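Local structure of mandelate racemase/muconate lactonizing enzyme-like protein (Rubrobacter xylanophilus DSM 9941, 3CYJ) at residues Tyr143-Gly153 with Glu176-Ile185. The protein belongs to the mandelate racemase/muconate lactonizing enzyme group of the enolase superfamily and holds a sodium ion in its barrel domain. Numbering follows the deposited sequence.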
loop_
_atom_site.group_PDB
_atom_site.type_symbol
_atom_site.label_atom_id
_atom_site.label_comp_id
_atom_site.label_asym_id
_atom_site.label_seq_id
_atom_site.Cartn_x
_atom_site.Cartn_y
_atom_site.Cartn_z
ATOM N N TYR A 143 -33.200 25.886 15.193
ATOM C CA TYR A 143 -33.198 27.132 15.972
ATOM C C TYR A 143 -33.181 28.386 15.093
ATOM O O TYR A 143 -32.296 28.545 14.216
ATOM C CB TYR A 143 -31.972 27.214 16.866
ATOM C CG TYR A 143 -32.037 26.393 18.120
ATOM C CD1 TYR A 143 -33.102 25.548 18.376
ATOM C CD2 TYR A 143 -30.999 26.429 19.037
ATOM C CE1 TYR A 143 -33.147 24.775 19.557
ATOM C CE2 TYR A 143 -31.039 25.683 20.193
ATOM C CZ TYR A 143 -32.099 24.853 20.447
ATOM O OH TYR A 143 -32.088 24.102 21.625
ATOM N N PRO A 144 -34.106 29.325 15.353
ATOM C CA PRO A 144 -33.848 30.625 14.711
ATOM C C PRO A 144 -32.569 31.219 15.300
ATOM O O PRO A 144 -32.134 30.783 16.354
ATOM C CB PRO A 144 -35.093 31.471 15.084
ATOM C CG PRO A 144 -36.143 30.447 15.588
ATOM C CD PRO A 144 -35.301 29.334 16.213
ATOM N N LEU A 145 -31.997 32.211 14.618
ATOM C CA LEU A 145 -30.698 32.835 14.962
ATOM C C LEU A 145 -30.524 33.324 16.420
ATOM O O LEU A 145 -29.486 33.086 17.044
ATOM C CB LEU A 145 -30.499 34.019 14.038
ATOM C CG LEU A 145 -29.620 34.017 12.801
ATOM C CD1 LEU A 145 -29.165 32.638 12.376
ATOM C CD2 LEU A 145 -30.357 34.736 11.697
ATOM N N ARG A 146 -31.559 33.987 16.950
ATOM C CA ARG A 146 -31.600 34.492 18.337
ATOM C C ARG A 146 -31.493 33.363 19.332
ATOM O O ARG A 146 -30.756 33.464 20.319
ATOM C CB ARG A 146 -32.892 35.327 18.635
ATOM N N ARG A 147 -32.229 32.283 19.088
ATOM C CA ARG A 147 -32.264 31.207 20.049
ATOM C C ARG A 147 -30.911 30.421 20.027
ATOM O O ARG A 147 -30.410 29.945 21.070
ATOM C CB ARG A 147 -33.507 30.335 19.831
ATOM C CG ARG A 147 -33.284 28.870 20.062
ATOM C CD ARG A 147 -34.446 28.087 20.598
ATOM N NE ARG A 147 -35.756 28.705 20.504
ATOM C CZ ARG A 147 -36.648 28.580 21.477
ATOM N NH1 ARG A 147 -37.832 29.162 21.380
ATOM N NH2 ARG A 147 -36.329 27.877 22.566
ATOM N N LEU A 148 -30.323 30.330 18.844
ATOM C CA LEU A 148 -28.973 29.774 18.684
ATOM C C LEU A 148 -27.953 30.644 19.454
ATOM O O LEU A 148 -27.138 30.142 20.233
ATOM C CB LEU A 148 -28.647 29.695 17.183
ATOM C CG LEU A 148 -27.201 29.427 16.754
ATOM C CD1 LEU A 148 -26.755 27.992 17.171
ATOM C CD2 LEU A 148 -27.004 29.651 15.233
ATOM N N GLN A 149 -28.016 31.963 19.263
ATOM C CA GLN A 149 -27.117 32.868 19.995
ATOM C C GLN A 149 -27.276 32.795 21.507
ATOM O O GLN A 149 -26.301 32.861 22.231
ATOM C CB GLN A 149 -27.340 34.302 19.536
ATOM C CG GLN A 149 -26.940 34.559 18.131
ATOM C CD GLN A 149 -26.933 36.054 17.812
ATOM O OE1 GLN A 149 -27.963 36.697 17.877
ATOM N NE2 GLN A 149 -25.760 36.597 17.441
ATOM N N GLU A 150 -28.508 32.634 21.984
ATOM C CA GLU A 150 -28.753 32.625 23.421
ATOM C C GLU A 150 -28.260 31.337 24.048
ATOM O O GLU A 150 -27.742 31.318 25.188
ATOM C CB GLU A 150 -30.238 32.871 23.751
ATOM C CG GLU A 150 -30.621 34.360 23.627
ATOM C CD GLU A 150 -32.149 34.649 23.609
ATOM O OE1 GLU A 150 -32.539 35.799 24.006
ATOM O OE2 GLU A 150 -32.948 33.761 23.194
ATOM N N GLN A 151 -28.430 30.235 23.329
ATOM C CA GLN A 151 -27.935 29.001 23.871
ATOM C C GLN A 151 -26.397 28.979 23.952
ATOM O O GLN A 151 -25.841 28.665 25.004
ATOM C CB GLN A 151 -28.419 27.793 23.061
ATOM C CG GLN A 151 -27.975 26.509 23.701
ATOM C CD GLN A 151 -28.562 25.362 22.975
ATOM O OE1 GLN A 151 -28.153 25.077 21.832
ATOM N NE2 GLN A 151 -29.574 24.722 23.580
ATOM N N LEU A 152 -25.730 29.283 22.841
ATOM C CA LEU A 152 -24.274 29.310 22.831
ATOM C C LEU A 152 -23.708 30.381 23.781
ATOM O O LEU A 152 -22.793 30.096 24.554
ATOM C CB LEU A 152 -23.744 29.548 21.404
ATOM C CG LEU A 152 -23.991 28.490 20.274
ATOM C CD1 LEU A 152 -22.876 28.514 19.234
ATOM C CD2 LEU A 152 -24.103 27.073 20.782
ATOM N N GLY A 153 -24.257 31.602 23.728
ATOM C CA GLY A 153 -23.778 32.721 24.552
ATOM C C GLY A 153 -23.948 32.327 25.993
ATOM O O GLY A 153 -23.062 32.544 26.827
ATOM N N GLU A 176 -24.287 32.606 7.636
ATOM C CA GLU A 176 -24.757 33.517 8.684
ATOM C C GLU A 176 -25.036 32.885 10.029
ATOM O O GLU A 176 -24.884 33.557 11.047
ATOM C CB GLU A 176 -25.871 34.467 8.243
ATOM C CG GLU A 176 -27.146 33.835 7.851
ATOM C CD GLU A 176 -28.280 34.893 7.660
ATOM O OE1 GLU A 176 -29.192 34.628 6.834
ATOM O OE2 GLU A 176 -28.249 35.980 8.324
ATOM N N ARG A 177 -25.407 31.600 10.069
ATOM C CA ARG A 177 -25.619 30.955 11.354
ATOM C C ARG A 177 -24.298 30.835 12.106
ATOM O O ARG A 177 -24.251 31.081 13.297
ATOM C CB ARG A 177 -26.328 29.603 11.197
ATOM C CG ARG A 177 -27.722 29.725 10.572
ATOM C CD ARG A 177 -28.465 28.406 10.480
ATOM N NE ARG A 177 -28.690 27.770 11.781
ATOM C CZ ARG A 177 -29.704 28.047 12.602
ATOM N NH1 ARG A 177 -30.597 28.990 12.260
ATOM N NH2 ARG A 177 -29.817 27.382 13.766
ATOM N N VAL A 178 -23.208 30.488 11.412
ATOM C CA VAL A 178 -21.902 30.419 12.095
ATOM C C VAL A 178 -21.345 31.805 12.465
ATOM O O VAL A 178 -20.758 31.979 13.527
ATOM C CB VAL A 178 -20.805 29.586 11.334
ATOM C CG1 VAL A 178 -21.211 28.113 11.238
ATOM C CG2 VAL A 178 -20.509 30.143 9.958
ATOM N N ARG A 179 -21.553 32.789 11.589
ATOM C CA ARG A 179 -21.210 34.185 11.901
ATOM C C ARG A 179 -21.951 34.715 13.120
ATOM O O ARG A 179 -21.337 35.355 13.965
ATOM C CB ARG A 179 -21.395 35.082 10.677
ATOM C CG ARG A 179 -20.191 34.900 9.721
ATOM C CD ARG A 179 -20.172 35.916 8.605
ATOM N NE ARG A 179 -21.452 35.896 7.911
ATOM C CZ ARG A 179 -21.599 35.487 6.647
ATOM N NH1 ARG A 179 -20.497 35.080 5.959
ATOM N NH2 ARG A 179 -22.835 35.512 6.085
ATOM N N ALA A 180 -23.243 34.400 13.218
ATOM C CA ALA A 180 -24.077 34.729 14.389
ATOM C C ALA A 180 -23.617 34.066 15.671
ATOM O O ALA A 180 -23.648 34.670 16.761
ATOM C CB ALA A 180 -25.568 34.363 14.134
ATOM N N ALA A 181 -23.209 32.810 15.555
ATOM C CA ALA A 181 -22.669 32.081 16.710
ATOM C C ALA A 181 -21.345 32.713 17.177
ATOM O O ALA A 181 -21.082 32.823 18.368
ATOM C CB ALA A 181 -22.495 30.543 16.363
ATOM N N ARG A 182 -20.503 33.101 16.238
ATOM C CA ARG A 182 -19.232 33.708 16.606
ATOM C C ARG A 182 -19.426 35.046 17.363
ATOM O O ARG A 182 -18.688 35.360 18.328
ATOM C CB ARG A 182 -18.332 33.901 15.380
ATOM C CG ARG A 182 -16.991 34.633 15.702
ATOM C CD ARG A 182 -16.226 33.912 16.818
ATOM N NE ARG A 182 -15.503 32.777 16.309
ATOM C CZ ARG A 182 -14.989 31.829 17.084
ATOM N NH1 ARG A 182 -15.149 31.916 18.397
ATOM N NH2 ARG A 182 -14.288 30.825 16.550
ATOM N N GLU A 183 -20.443 35.797 16.933
ATOM C CA GLU A 183 -20.736 37.096 17.503
ATOM C C GLU A 183 -21.176 36.909 18.948
ATOM O O GLU A 183 -20.710 37.595 19.851
ATOM C CB GLU A 183 -21.797 37.837 16.673
ATOM C CG GLU A 183 -22.091 39.283 17.163
ATOM C CD GLU A 183 -23.074 39.308 18.341
ATOM O OE1 GLU A 183 -23.983 38.436 18.373
ATOM O OE2 GLU A 183 -22.920 40.174 19.251
ATOM N N ALA A 184 -22.066 35.948 19.145
ATOM C CA ALA A 184 -22.518 35.587 20.472
ATOM C C ALA A 184 -21.407 35.165 21.490
ATOM O O ALA A 184 -21.561 35.367 22.682
ATOM C CB ALA A 184 -23.608 34.533 20.366
ATOM N N ILE A 185 -20.322 34.542 21.059
ATOM C CA ILE A 185 -19.413 33.921 22.046
ATOM C C ILE A 185 -18.082 34.672 22.186
ATOM O O ILE A 185 -17.387 34.551 23.202
ATOM C CB ILE A 185 -19.150 32.386 21.717
ATOM C CG1 ILE A 185 -18.415 32.249 20.360
ATOM C CG2 ILE A 185 -20.487 31.579 21.750
ATOM C CD1 ILE A 185 -18.195 30.860 19.834
#
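In one of its two modelled conformers, Arg177 reaches from helix 174-185 to Tyr143, just ahead of helix 145-157, and grips the backbone O end-on with two nitrogens. NH1 lies 2.6 Å from Tyr143 O, nearly in line with the C=O bond, while NH2, 2.8 Å from the same oxygen, uses a lone pair in the carbonyl plane. Both bonds are bent, as expected when two N-H groups share one acceptor. A turn at chi3 (60°) brings the guanidinium round to this oxygen; Leu148 CD2 lies over one face of the guanidinium, and Leu145 CD1 rests 3.7 Å from Arg177 CG.

Further along, Gln149 NE2 donates to Ala180 O at 2.9 Å, fairly straight at 160°. That oxygen also takes the helical bond from Ala184 N, which arrives from the opposite face of its plane. Beyond it the backbones draw closer, from 6.5 Å between Leu145 CA and Arg177 CA to 5.1 Å between Gly153 CA and Ala184 CA: Leu152 CD1 meets Ala181 CB at 3.5 Å, and Ala184 CB packs on Gln149 CB.

Leu148 and Leu152 continue inward to Met165 and Val163 of strand 162-166, placing these helices outside the TIM barrel. In this conformer, side-chain donors thus meet backbone carbonyls at two levels, adding polar ties to apolar packing.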